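Local coordinates for protein aminopeptidase YwaD (PDB 6HC6) that removes N-terminal amino acids from peptides as a secreted two-zinc aminopeptidase, acting on arginine, lysine and leucine among others, at residues A[85-90]-A[228-233]; A[105-110]-A[203-208]; A[129-134]-A[208-213]; A[157-162]-A[190-195]; A[245-250]-A[284-289]. All blocks are in the same frame, centred on the assembly; numbering follows the deposited sequence.

How the contacts relate
The five contacts fall into two groups, one in the peptidase part of the chain and one in the PA domain. Contacts 1 and 5 lie in the mixed sheet of the M28 peptidase, their centres about 10 Å apart; strand 226-234 of contact 1 is the sheet neighbour of strand 285-291 of contact 5. Contacts 2, 3 and 4 belong to the PA domain. Contacts 2 and 3 share Ala208 and helix 203-209, with centres about 11 Å apart, and contact 4 lies about 19 Å from contact 3, centre to centre. Along the chain, contacts 2 to 4 are nested inside the loop closed by contact 1, and contact 5 follows. The PA domain is thus an insertion after an edge strand of the catalytic sheet.

Contact 1: residues A[85-90]-A[228-233]; sequences LDVKVQ and QNIIGI
Asp86 and Ile233, Lys88 and Ile231, and Gln90 and Asn229 exchange backbone hydrogen bonds in both directions, six in all, with Ile231 N to Lys88 O (2.9 Å) nearly straight. Between them lie the non-hydrogen-bonded pairs, where CA-H...O contacts fill in, as from Val87 CA to Ile231 O at 3.1 Å. The axes of strands 86-90 and 228-233 run at 162°, so the pairing is antiparallel. It adds the outermost strand, 86-93, to the mixed sheet of the M28 peptidase fold; strand 285-291 pairs with the other edge of strand 226-234.

One polar bond joins side chains across the strands. Asn229 ND2 donates to Gln90 OE1 at 3.0 Å, on a lone pair in the carbonyl plane, and Asn229 is held further by Gly300 O and Gly292 N. Gln90 reaches it with CG anti to the backbone N (chi1 174°). Within 85-90, Lys88 NZ makes a salt bridge to Asp86 OD2 (3.1 Å).

Apolar contact is shared between the two faces. Ile231 CD1 meets Gln90 CB at 4.0 Å on one, while on the other Val87 CG1 lies beside Ile230 CG2. Leu85 packs on Gly232 CA with CB at 4.0 Å and CD1 at 4.1 Å.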
# COMPACT_ATOMS: atom_id res chain seq x y z
N LEU A 85 22.63 -11.91 1.74
CA LEU A 85 22.21 -10.76 2.53
C LEU A 85 22.12 -11.14 4.01
O LEU A 85 21.72 -12.25 4.35
CB LEU A 85 20.85 -10.24 2.06
CG LEU A 85 20.81 -9.61 0.67
CD1 LEU A 85 19.40 -9.24 0.30
CD2 LEU A 85 21.72 -8.38 0.61
N ASP A 86 22.49 -10.19 4.87
CA ASP A 86 22.25 -10.32 6.31
C ASP A 86 20.81 -9.92 6.60
O ASP A 86 20.45 -8.75 6.49
CB ASP A 86 23.23 -9.44 7.08
CG ASP A 86 23.07 -9.57 8.58
OD1 ASP A 86 23.00 -10.72 9.07
OD2 ASP A 86 23.02 -8.53 9.27
N VAL A 87 19.98 -10.89 6.98
CA VAL A 87 18.53 -10.73 6.98
C VAL A 87 18.02 -10.71 8.41
O VAL A 87 18.40 -11.56 9.23
CB VAL A 87 17.86 -11.85 6.18
CG1 VAL A 87 16.36 -11.73 6.25
CG2 VAL A 87 18.32 -11.84 4.74
N LYS A 88 17.15 -9.74 8.71
CA LYS A 88 16.45 -9.70 9.99
C LYS A 88 14.97 -9.52 9.72
O LYS A 88 14.58 -8.90 8.72
CB LYS A 88 16.96 -8.58 10.90
CG LYS A 88 18.49 -8.50 11.04
CD LYS A 88 19.00 -9.03 12.36
CE LYS A 88 20.48 -8.67 12.58
NZ LYS A 88 21.40 -9.49 11.72
N VAL A 89 14.15 -10.07 10.61
CA VAL A 89 12.70 -9.88 10.59
C VAL A 89 12.36 -8.93 11.72
O VAL A 89 12.67 -9.21 12.89
CB VAL A 89 11.94 -11.21 10.73
CG1 VAL A 89 10.42 -10.95 10.77
CG2 VAL A 89 12.27 -12.14 9.58
N GLN A 90 11.76 -7.80 11.37
CA GLN A 90 11.40 -6.77 12.33
C GLN A 90 9.88 -6.80 12.51
O GLN A 90 9.14 -6.46 11.60
CB GLN A 90 11.87 -5.40 11.85
CG GLN A 90 11.41 -4.24 12.71
CD GLN A 90 11.89 -2.91 12.17
OE1 GLN A 90 11.46 -2.47 11.10
NE2 GLN A 90 12.80 -2.27 12.90
N GLN A 228 5.27 -7.48 9.84
CA GLN A 228 6.72 -7.51 9.96
C GLN A 228 7.34 -6.95 8.69
O GLN A 228 6.73 -6.95 7.62
CB GLN A 228 7.25 -8.93 10.23
CG GLN A 228 6.74 -9.99 9.26
CD GLN A 228 5.28 -10.32 9.49
OE1 GLN A 228 4.83 -10.49 10.62
NE2 GLN A 228 4.50 -10.36 8.40
N ASN A 229 8.56 -6.47 8.85
CA ASN A 229 9.40 -6.04 7.74
C ASN A 229 10.53 -7.05 7.61
O ASN A 229 10.96 -7.65 8.60
CB ASN A 229 10.00 -4.65 7.99
CG ASN A 229 8.94 -3.60 8.23
OD1 ASN A 229 7.90 -3.59 7.57
ND2 ASN A 229 9.19 -2.69 9.17
N ILE A 230 10.99 -7.25 6.39
CA ILE A 230 12.11 -8.15 6.12
C ILE A 230 13.24 -7.32 5.56
O ILE A 230 13.09 -6.70 4.49
CB ILE A 230 11.71 -9.28 5.16
CG1 ILE A 230 10.50 -10.04 5.71
CG2 ILE A 230 12.88 -10.26 4.98
CD1 ILE A 230 9.21 -9.59 5.14
N ILE A 231 14.36 -7.28 6.27
CA ILE A 231 15.46 -6.39 5.96
C ILE A 231 16.67 -7.25 5.60
O ILE A 231 17.16 -8.00 6.44
CB ILE A 231 15.79 -5.47 7.14
CG1 ILE A 231 14.52 -4.74 7.61
CG2 ILE A 231 16.90 -4.51 6.73
CD1 ILE A 231 14.55 -4.43 9.11
N GLY A 232 17.15 -7.11 4.37
CA GLY A 232 18.37 -7.78 3.95
C GLY A 232 19.45 -6.77 3.62
O GLY A 232 19.26 -5.92 2.75
N ILE A 233 20.59 -6.85 4.29
CA ILE A 233 21.61 -5.81 4.21
C ILE A 233 22.84 -6.34 3.51
O ILE A 233 23.35 -7.42 3.84
CB ILE A 233 21.96 -5.25 5.60
CG1 ILE A 233 20.70 -4.68 6.26
CG2 ILE A 233 23.06 -4.21 5.47
CD1 ILE A 233 20.94 -4.07 7.63

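Contact 2: residues A[105-110]-A[203-208]; sequences AGRDIL and KEDGEA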
# COMPACT_ATOMS: atom_id res chain seq x y z
N ALA A 105 -33.64 -7.12 5.47
CA ALA A 105 -34.81 -7.69 4.80
C ALA A 105 -34.44 -8.95 4.02
O ALA A 105 -34.88 -9.16 2.89
CB ALA A 105 -35.47 -6.65 3.89
N GLY A 106 -33.61 -9.79 4.64
CA GLY A 106 -33.23 -11.06 4.06
C GLY A 106 -32.15 -11.01 3.00
O GLY A 106 -31.83 -12.05 2.42
N ARG A 107 -31.61 -9.83 2.71
CA ARG A 107 -30.53 -9.68 1.74
C ARG A 107 -29.21 -9.63 2.50
O ARG A 107 -29.04 -8.79 3.39
CB ARG A 107 -30.74 -8.42 0.90
CG ARG A 107 -29.64 -8.07 -0.08
CD ARG A 107 -29.84 -6.63 -0.57
NE ARG A 107 -28.99 -6.26 -1.70
CZ ARG A 107 -29.41 -6.16 -2.96
NH1 ARG A 107 -30.68 -6.42 -3.26
NH2 ARG A 107 -28.57 -5.81 -3.92
N ASP A 108 -28.29 -10.52 2.16
CA ASP A 108 -26.96 -10.48 2.73
C ASP A 108 -26.08 -9.60 1.85
O ASP A 108 -26.15 -9.66 0.62
CB ASP A 108 -26.37 -11.88 2.86
CG ASP A 108 -27.15 -12.75 3.85
OD1 ASP A 108 -27.60 -12.25 4.91
OD2 ASP A 108 -27.32 -13.95 3.57
N ILE A 109 -25.28 -8.75 2.49
CA ILE A 109 -24.52 -7.72 1.80
C ILE A 109 -23.05 -7.85 2.19
O ILE A 109 -22.71 -7.76 3.37
CB ILE A 109 -25.04 -6.31 2.13
CG1 ILE A 109 -26.52 -6.22 1.80
CG2 ILE A 109 -24.23 -5.24 1.38
CD1 ILE A 109 -27.16 -4.94 2.25
N LEU A 110 -22.20 -8.06 1.19
CA LEU A 110 -20.76 -8.10 1.43
C LEU A 110 -20.25 -6.74 1.87
O LEU A 110 -20.67 -5.71 1.34
CB LEU A 110 -20.04 -8.53 0.15
CG LEU A 110 -20.34 -9.94 -0.33
CD1 LEU A 110 -19.43 -10.28 -1.51
CD2 LEU A 110 -20.14 -10.91 0.81
N LYS A 203 -22.14 -0.35 -4.51
CA LYS A 203 -23.09 0.67 -4.94
C LYS A 203 -24.52 0.12 -5.01
O LYS A 203 -25.45 0.68 -4.41
CB LYS A 203 -22.66 1.21 -6.30
CG LYS A 203 -23.60 2.21 -6.94
CD LYS A 203 -23.21 2.45 -8.39
CE LYS A 203 -24.10 3.49 -9.05
NZ LYS A 203 -23.68 4.87 -8.68
N GLU A 204 -24.71 -0.99 -5.73
CA GLU A 204 -26.07 -1.50 -5.91
C GLU A 204 -26.67 -1.97 -4.59
O GLU A 204 -27.89 -1.90 -4.40
CB GLU A 204 -26.08 -2.63 -6.95
CG GLU A 204 -25.32 -3.88 -6.53
CD GLU A 204 -23.86 -3.85 -6.92
OE1 GLU A 204 -23.34 -2.75 -7.22
OE2 GLU A 204 -23.23 -4.93 -6.93
N ASP A 205 -25.83 -2.42 -3.66
CA ASP A 205 -26.32 -2.83 -2.35
C ASP A 205 -26.78 -1.64 -1.54
O ASP A 205 -27.84 -1.69 -0.90
CB ASP A 205 -25.22 -3.60 -1.62
CG ASP A 205 -24.92 -4.93 -2.27
OD1 ASP A 205 -25.83 -5.47 -2.95
OD2 ASP A 205 -23.80 -5.45 -2.09
N GLY A 206 -26.00 -0.56 -1.53
CA GLY A 206 -26.42 0.63 -0.80
C GLY A 206 -27.67 1.24 -1.40
O GLY A 206 -28.53 1.76 -0.67
N GLU A 207 -27.80 1.18 -2.72
CA GLU A 207 -29.00 1.72 -3.37
C GLU A 207 -30.24 0.95 -2.95
O GLU A 207 -31.30 1.55 -2.70
CB GLU A 207 -28.83 1.69 -4.89
CG GLU A 207 -27.88 2.76 -5.39
CD GLU A 207 -27.43 2.52 -6.82
OE1 GLU A 207 -27.65 1.41 -7.34
OE2 GLU A 207 -26.84 3.46 -7.41
N ALA A 208 -30.13 -0.38 -2.84
CA ALA A 208 -31.23 -1.17 -2.29
C ALA A 208 -31.50 -0.78 -0.84
O ALA A 208 -32.65 -0.60 -0.45
CB ALA A 208 -30.91 -2.65 -2.39
O HOH W 1 -26.36 -8.39 -1.87
O HOH W 2 -21.45 -4.92 -1.09
O HOH W 3 -23.28 -8.11 -1.51
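Arg107 sets CG anti to its backbone N (chi1 175°) and runs extended to NE, while Asp205 turns CG beside its own N (chi1 -68°); the guanidinium and carboxylate meet between strand and helix. Both elements belong to the PA domain, where strand 107-113 of the sheet packs against helix 203-209. Arg107 NH2 gives Asp205 OD1 a salt-bridging hydrogen bond of 2.9 Å, entering nearly on the line of the C-O bond. OD1 lies in the guanidinium plane, and the bond from Arg107 NE to the same oxygen is weak. The two planar groups are steeply turned, 76° apart. Ala208 CB lies over the centre of the guanidinium, 3.8 Å above its plane.

Ile109 and Asp205 slide past each other in opposite directions, with Ile109 CG2 on Asp205 CB at 3.6 Å, a methyl set against the root of the carboxylate. Asp205 stands in the first turn of its helix, whose N-terminal end would probably favour the negative charge. The axes of strand 107-109 and helix 203-208 approach to 10.0 Å, and three waters bridge the two elements. One links Asp108 O to Asp205 OD1, and two more donate to Asp205 OD2, one of them reaching Leu110 O and the other accepting from Leu110 N at 2.9 Å.

Contact 3: residues A[129-134]-A[208-213]; sequences LYNAGL and ALTQQK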
# COMPACT_ATOMS: atom_id res chain seq x y z
N LEU A 129 -32.45 2.18 9.68
CA LEU A 129 -31.56 2.87 8.76
C LEU A 129 -31.95 4.34 8.62
O LEU A 129 -33.14 4.67 8.59
CB LEU A 129 -31.59 2.19 7.39
CG LEU A 129 -30.93 0.82 7.31
CD1 LEU A 129 -31.48 0.04 6.13
CD2 LEU A 129 -29.42 0.96 7.20
N TYR A 130 -30.95 5.21 8.55
CA TYR A 130 -31.17 6.64 8.34
C TYR A 130 -30.42 7.06 7.09
O TYR A 130 -29.19 6.95 7.04
CB TYR A 130 -30.72 7.46 9.55
CG TYR A 130 -30.79 8.96 9.31
CD1 TYR A 130 -31.96 9.67 9.55
CD2 TYR A 130 -29.69 9.66 8.83
CE1 TYR A 130 -32.03 11.03 9.32
CE2 TYR A 130 -29.75 11.02 8.59
CZ TYR A 130 -30.92 11.70 8.84
OH TYR A 130 -30.99 13.05 8.61
N ASN A 131 -31.14 7.57 6.09
CA ASN A 131 -30.50 7.98 4.84
C ASN A 131 -29.90 9.37 5.00
O ASN A 131 -30.63 10.36 5.14
CB ASN A 131 -31.50 7.96 3.69
CG ASN A 131 -31.91 6.56 3.32
OD1 ASN A 131 -31.13 5.62 3.48
ND2 ASN A 131 -33.13 6.40 2.82
N ALA A 132 -28.57 9.45 4.93
CA ALA A 132 -27.84 10.68 5.20
C ALA A 132 -27.20 11.29 3.96
O ALA A 132 -26.37 12.20 4.10
CB ALA A 132 -26.78 10.44 6.27
N GLY A 133 -27.56 10.83 2.77
CA GLY A 133 -27.01 11.43 1.57
C GLY A 133 -25.50 11.28 1.56
O GLY A 133 -24.97 10.18 1.76
N LEU A 134 -24.79 12.39 1.37
CA LEU A 134 -23.33 12.38 1.34
C LEU A 134 -22.70 12.53 2.72
O LEU A 134 -21.47 12.40 2.84
CB LEU A 134 -22.81 13.49 0.42
CG LEU A 134 -23.21 13.30 -1.04
CD1 LEU A 134 -22.89 14.55 -1.86
CD2 LEU A 134 -22.51 12.07 -1.61
N ALA A 208 -30.13 -0.38 -2.84
CA ALA A 208 -31.23 -1.17 -2.29
C ALA A 208 -31.50 -0.78 -0.84
O ALA A 208 -32.65 -0.60 -0.45
CB ALA A 208 -30.91 -2.65 -2.39
N LEU A 209 -30.43 -0.63 -0.05
CA LEU A 209 -30.58 -0.32 1.37
C LEU A 209 -31.31 1.00 1.61
O LEU A 209 -31.93 1.16 2.66
CB LEU A 209 -29.22 -0.25 2.05
CG LEU A 209 -28.60 -1.51 2.59
CD1 LEU A 209 -27.50 -1.11 3.57
CD2 LEU A 209 -29.68 -2.39 3.23
N THR A 210 -31.19 1.96 0.69
CA THR A 210 -31.91 3.22 0.89
C THR A 210 -33.41 3.03 0.95
O THR A 210 -34.12 3.95 1.36
CB THR A 210 -31.61 4.25 -0.21
OG1 THR A 210 -32.15 3.79 -1.46
CG2 THR A 210 -30.11 4.51 -0.34
N GLN A 211 -33.92 1.86 0.56
CA GLN A 211 -35.35 1.60 0.58
C GLN A 211 -35.79 0.73 1.75
O GLN A 211 -36.98 0.45 1.87
CB GLN A 211 -35.79 0.96 -0.74
CG GLN A 211 -35.24 1.63 -1.98
CD GLN A 211 -35.69 3.07 -2.11
OE1 GLN A 211 -36.88 3.34 -2.32
NE2 GLN A 211 -34.76 4.00 -1.97
N GLN A 212 -34.86 0.27 2.60
CA GLN A 212 -35.18 -0.66 3.67
C GLN A 212 -35.32 0.05 5.01
O GLN A 212 -34.79 1.14 5.22
CB GLN A 212 -34.12 -1.76 3.79
CG GLN A 212 -33.71 -2.41 2.48
CD GLN A 212 -34.87 -2.97 1.70
OE1 GLN A 212 -35.86 -3.42 2.28
NE2 GLN A 212 -34.76 -2.94 0.38
N LYS A 213 -36.04 -0.60 5.92
CA LYS A 213 -36.31 0.01 7.22
C LYS A 213 -35.14 -0.12 8.19
O LYS A 213 -34.82 0.83 8.91
CB LYS A 213 -37.57 -0.61 7.82
CG LYS A 213 -38.83 -0.31 7.02
CD LYS A 213 -39.25 1.14 7.16
CE LYS A 213 -40.69 1.32 6.74
NZ LYS A 213 -40.98 0.59 5.46
O HOH W 4 -34.95 4.04 6.42
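The turn that leads from helix 203-209 into strand 214-222 of the PA domain docks here on strand 125-131, the sheet neighbour of that outgoing strand. A type I beta turn runs from Leu209 to Gln212, and Leu129 and Asn131 of the strand receive it at two points. Leu129 N donates to Lys213 O at 2.8 Å, a nearly straight bond just ahead of strand 214-222, which pairs antiparallel with strand 125-131. Two residues on, Asn131 ND2 donates to Thr210 O at 3.0 Å, in the carbonyl plane and on a lone pair. The Asn131 and Thr210 side chains cross at about a right angle, with OD1 of the amide 3.6 Å from Thr210 CA.

Between these bonds Leu129 CD1 packs against the turn, 3.6 Å from Gln212 O and 4.2 Å from Leu209 CD2; Leu150 of strand 148-152 lies against Leu209 and Thr210 as well.

Thr210 keeps OG1 between its backbone N and carbonyl carbon (chi1 67°), where the hydroxyl accepts from Gln211 NE2 and bonds Glu207 O. An alanine here would probably leave Gln211 NE2 without its acceptor and that side chain freer to turn, the bond from Asn131 being to the backbone.

On the helix side, Ala208 O is held twice: Gln211 N donates at 2.9 Å and Gln212 NE2 at 3.3 Å, the two arriving from opposite faces of its carbonyl plane.

Contact 4: residues A[157-162]-A[190-195]; sequences TYYEKA and SGNKVG
Tyr159 carries a side-chain amide stacked on its ring: the plane of the Asn192 amide lies only 17° from that of the ring, although the two side chains cross at about a right angle. The same face receives a CH-pi contact, with Asn192 CB 3.8 Å from the ring centroid and 27° off the normal. CB comes down nearest the CE1 corner, at 3.4 Å from Tyr159 CE1. The first torsion puts CG anti to the backbone N (chi1 174°), and the ring beyond it lies against the loop.

The ring edge is used too. Val194 CG2 approaches it near the ring plane, 4.0 Å from Tyr159 CE1, and also packs on Ala162 CB at 4.2 Å, one helical turn on. An alanine in place of Tyr159 would probably open a gap between helix and loop, leaving Asn192 without the surface it stacks on and Val194 CG2 without the ring edge it packs on.

Polar contact runs through one water, which accepts from Tyr159 N at 3.1 Å and from Ser190 OG. That backbone N-H lies in the first turn of the helix, where amides have no carbonyl of a preceding turn to bond. The neighbouring Glu160 N is met instead by Thr157 OG1 (3.1 Å), while Glu160 OE2 takes the N-H of Thr157. This reciprocal pair is a capping box, opening helix 158-167 of the beta-alpha-beta unit between strands 148-152 and 172-176 of the PA domain.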
# COMPACT_ATOMS: atom_id res chain seq x y z
N THR A 157 -14.34 13.04 2.74
CA THR A 157 -13.60 11.84 3.10
C THR A 157 -14.48 10.89 3.91
O THR A 157 -15.48 11.28 4.51
CB THR A 157 -12.34 12.19 3.90
OG1 THR A 157 -12.72 12.74 5.17
CG2 THR A 157 -11.49 13.19 3.14
N TYR A 158 -14.08 9.62 3.92
CA TYR A 158 -14.82 8.63 4.70
C TYR A 158 -14.81 8.98 6.18
O TYR A 158 -15.82 8.81 6.87
CB TYR A 158 -14.23 7.24 4.49
CG TYR A 158 -14.30 6.76 3.07
CD1 TYR A 158 -15.48 6.87 2.34
CD2 TYR A 158 -13.20 6.20 2.46
CE1 TYR A 158 -15.55 6.41 1.04
CE2 TYR A 158 -13.26 5.74 1.16
CZ TYR A 158 -14.44 5.84 0.46
OH TYR A 158 -14.50 5.38 -0.84
N TYR A 159 -13.67 9.47 6.68
CA TYR A 159 -13.61 9.86 8.08
C TYR A 159 -14.61 10.97 8.38
O TYR A 159 -15.34 10.91 9.38
CB TYR A 159 -12.20 10.31 8.46
CG TYR A 159 -12.17 10.85 9.86
CD1 TYR A 159 -12.50 10.03 10.93
CD2 TYR A 159 -11.87 12.18 10.12
CE1 TYR A 159 -12.51 10.51 12.22
CE2 TYR A 159 -11.87 12.68 11.42
CZ TYR A 159 -12.19 11.83 12.46
OH TYR A 159 -12.20 12.29 13.76
N GLU A 160 -14.66 12.00 7.52
CA GLU A 160 -15.59 13.11 7.74
C GLU A 160 -17.03 12.62 7.79
O GLU A 160 -17.82 13.06 8.64
CB GLU A 160 -15.43 14.16 6.64
CG GLU A 160 -14.41 15.26 6.97
CD GLU A 160 -13.70 15.82 5.73
OE1 GLU A 160 -12.59 16.37 5.88
OE2 GLU A 160 -14.26 15.72 4.62
N LYS A 161 -17.39 11.70 6.89
CA LYS A 161 -18.73 11.13 6.92
C LYS A 161 -18.98 10.40 8.23
O LYS A 161 -20.01 10.61 8.88
CB LYS A 161 -18.92 10.18 5.73
CG LYS A 161 -18.77 10.84 4.36
CD LYS A 161 -18.69 9.78 3.27
CE LYS A 161 -18.47 10.41 1.90
NZ LYS A 161 -19.69 11.08 1.36
N ALA A 162 -18.05 9.53 8.63
CA ALA A 162 -18.24 8.74 9.84
C ALA A 162 -18.27 9.63 11.07
O ALA A 162 -19.05 9.39 12.00
CB ALA A 162 -17.15 7.68 9.98
N SER A 190 -8.40 7.27 7.35
CA SER A 190 -7.23 8.17 7.41
C SER A 190 -6.51 8.05 8.74
O SER A 190 -5.99 9.03 9.28
CB SER A 190 -7.62 9.63 7.15
OG SER A 190 -8.30 9.81 5.92
N GLY A 191 -6.47 6.83 9.29
CA GLY A 191 -5.79 6.59 10.55
C GLY A 191 -6.51 7.06 11.79
O GLY A 191 -5.96 6.92 12.89
N ASN A 192 -7.71 7.62 11.66
CA ASN A 192 -8.45 8.05 12.83
C ASN A 192 -9.22 6.89 13.44
O ASN A 192 -9.47 5.86 12.81
CB ASN A 192 -9.41 9.18 12.47
CG ASN A 192 -8.71 10.42 11.98
OD1 ASN A 192 -8.61 10.66 10.77
ND2 ASN A 192 -8.21 11.22 12.91
N LYS A 193 -9.58 7.06 14.70
CA LYS A 193 -10.43 6.09 15.39
C LYS A 193 -11.85 6.63 15.44
O LYS A 193 -12.07 7.82 15.68
CB LYS A 193 -9.90 5.81 16.80
CG LYS A 193 -8.50 5.23 16.79
CD LYS A 193 -8.49 3.75 17.11
CE LYS A 193 -7.38 3.43 18.11
NZ LYS A 193 -7.60 2.14 18.84
N VAL A 194 -12.81 5.75 15.16
CA VAL A 194 -14.23 6.06 15.27
C VAL A 194 -14.84 5.07 16.26
O VAL A 194 -14.48 3.89 16.27
CB VAL A 194 -14.92 6.00 13.89
CG1 VAL A 194 -16.41 6.27 14.02
CG2 VAL A 194 -14.30 7.01 12.95
N GLY A 195 -15.74 5.57 17.10
CA GLY A 195 -16.31 4.80 18.19
C GLY A 195 -17.51 3.95 17.84
O GLY A 195 -18.04 3.26 18.72
O HOH W 5 -10.99 9.03 5.17

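Contact 5: residues A[245-250]-A[284-289]; sequences VYVTAH and KEIRFI. With ZN (zinc ion), chain D.
Val245, Ile289 and Val247 have the most surface buried where strands 245-250 and 285-289 run side by side. Val245 is gripped through its backbone: its N donates to Glu285 O and its O accepts from Arg287 N, each at 2.8 Å. Its CG2 rests 4.1 Å from Lys284 CB, and Val430 of helix 412-430 closes over both.

Val247 repeats the bonding pattern between Arg287 O and Ile289 N. Its CB lies 3.7 Å from Phe288 CD2, the two side chains side by side on the face that helix 260-277 covers with Met273, Met270 and Ala274. The strand axes diverge by only 5°, and that helix joins the strands in sequence, so the pairing is the parallel core of a beta-alpha-beta unit in the M28 alpha/beta fold.

Ile289 serves the other face. Its CB meets Thr248 CG2 at 3.8 Å, and CD1, anti to CA (chi2 -173°), comes up to the edge of the Tyr246 ring. Tyr246 CE1 lies 3.8 Å from Arg287 CD; the phenol itself bonds Ser316. Arg287 holds Glu285 OE1 with NE and NH2, both from the same face of the carboxylate, and this buried ion pair has further partners, Glu312 for the arginine and Lys235 and Arg315 for the glutamate.

Ala249 N still bonds Ile289 O, and the pairing goes on to Phe291; the first strand ends at His250. Its NE2 binds a zinc ion at 2.2 Å, completed by Asp262, Asp323 and two waters, while ND1 is hydrogen-bonded to Asp252.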
# COMPACT_ATOMS: atom_id res chain seq x y z
N VAL A 245 21.89 3.21 1.62
CA VAL A 245 20.96 3.29 0.49
C VAL A 245 19.86 2.26 0.74
O VAL A 245 20.16 1.10 1.08
CB VAL A 245 21.69 3.02 -0.83
CG1 VAL A 245 20.71 2.84 -2.01
CG2 VAL A 245 22.72 4.12 -1.11
N TYR A 246 18.61 2.67 0.64
CA TYR A 246 17.47 1.80 0.89
C TYR A 246 16.76 1.48 -0.42
O TYR A 246 16.41 2.39 -1.17
CB TYR A 246 16.48 2.47 1.86
CG TYR A 246 17.08 2.94 3.18
CD1 TYR A 246 17.02 2.14 4.31
CD2 TYR A 246 17.65 4.20 3.29
CE1 TYR A 246 17.53 2.56 5.51
CE2 TYR A 246 18.16 4.64 4.49
CZ TYR A 246 18.10 3.81 5.60
OH TYR A 246 18.61 4.22 6.80
N VAL A 247 16.54 0.20 -0.69
CA VAL A 247 15.74 -0.25 -1.83
C VAL A 247 14.57 -1.02 -1.26
O VAL A 247 14.77 -2.03 -0.56
CB VAL A 247 16.56 -1.13 -2.80
CG1 VAL A 247 15.70 -1.47 -4.04
CG2 VAL A 247 17.83 -0.42 -3.21
N THR A 248 13.35 -0.53 -1.49
CA THR A 248 12.22 -0.95 -0.67
C THR A 248 10.97 -1.18 -1.50
O THR A 248 10.78 -0.62 -2.59
CB THR A 248 11.92 0.05 0.46
OG1 THR A 248 11.43 1.28 -0.09
CG2 THR A 248 13.18 0.35 1.31
N ALA A 249 10.09 -2.01 -0.95
CA ALA A 249 8.83 -2.36 -1.60
C ALA A 249 7.92 -3.00 -0.56
O ALA A 249 8.41 -3.78 0.26
CB ALA A 249 9.07 -3.33 -2.76
N HIS A 250 6.63 -2.70 -0.59
CA HIS A 250 5.72 -3.34 0.35
C HIS A 250 5.19 -4.65 -0.23
O HIS A 250 4.95 -4.76 -1.43
CB HIS A 250 4.57 -2.41 0.76
CG HIS A 250 3.51 -2.19 -0.28
ND1 HIS A 250 2.37 -2.96 -0.36
CD2 HIS A 250 3.35 -1.21 -1.21
CE1 HIS A 250 1.58 -2.52 -1.33
NE2 HIS A 250 2.14 -1.43 -1.84
N LYS A 284 28.80 1.76 -0.09
CA LYS A 284 27.54 2.03 0.58
C LYS A 284 27.03 0.78 1.29
O LYS A 284 27.31 -0.35 0.88
CB LYS A 284 26.47 2.50 -0.41
CG LYS A 284 26.96 3.51 -1.42
CD LYS A 284 27.12 4.89 -0.79
CE LYS A 284 27.43 5.93 -1.86
NZ LYS A 284 27.67 7.27 -1.27
N GLU A 285 26.28 1.00 2.36
CA GLU A 285 25.48 -0.05 2.98
C GLU A 285 24.12 -0.06 2.30
O GLU A 285 23.40 0.94 2.34
CB GLU A 285 25.34 0.17 4.48
CG GLU A 285 24.47 -0.88 5.16
CD GLU A 285 24.36 -0.69 6.66
OE1 GLU A 285 23.36 -1.16 7.26
OE2 GLU A 285 25.27 -0.07 7.24
N ILE A 286 23.77 -1.17 1.65
CA ILE A 286 22.52 -1.24 0.91
C ILE A 286 21.55 -2.11 1.69
O ILE A 286 21.83 -3.28 1.97
CB ILE A 286 22.73 -1.77 -0.52
CG1 ILE A 286 23.84 -1.00 -1.20
CG2 ILE A 286 21.43 -1.63 -1.29
CD1 ILE A 286 24.24 -1.58 -2.55
N ARG A 287 20.40 -1.54 2.03
CA ARG A 287 19.37 -2.26 2.77
C ARG A 287 18.20 -2.50 1.82
O ARG A 287 17.55 -1.55 1.36
CB ARG A 287 18.94 -1.46 3.99
CG ARG A 287 20.11 -1.13 4.89
CD ARG A 287 19.65 -0.56 6.21
NE ARG A 287 20.79 -0.26 7.08
CZ ARG A 287 20.70 0.38 8.23
NH1 ARG A 287 19.52 0.81 8.67
NH2 ARG A 287 21.79 0.60 8.95
N PHE A 288 17.94 -3.77 1.52
CA PHE A 288 16.76 -4.14 0.75
C PHE A 288 15.65 -4.48 1.73
O PHE A 288 15.83 -5.33 2.60
CB PHE A 288 17.05 -5.32 -0.17
CG PHE A 288 18.16 -5.08 -1.13
CD1 PHE A 288 19.48 -5.36 -0.79
CD2 PHE A 288 17.90 -4.54 -2.38
CE1 PHE A 288 20.52 -5.13 -1.68
CE2 PHE A 288 18.94 -4.30 -3.28
CZ PHE A 288 20.25 -4.60 -2.92
N ILE A 289 14.53 -3.79 1.62
CA ILE A 289 13.49 -3.98 2.62
C ILE A 289 12.17 -4.31 1.93
O ILE A 289 11.74 -3.60 1.02
CB ILE A 289 13.31 -2.74 3.51
CG1 ILE A 289 14.68 -2.27 3.99
CG2 ILE A 289 12.39 -3.11 4.65
CD1 ILE A 289 14.61 -1.17 5.01
ZN ZN D . 1.30 -0.11 -3.33
O HOH W 6 0.42 1.46 -4.19
O HOH W 7 -0.22 0.32 -2.00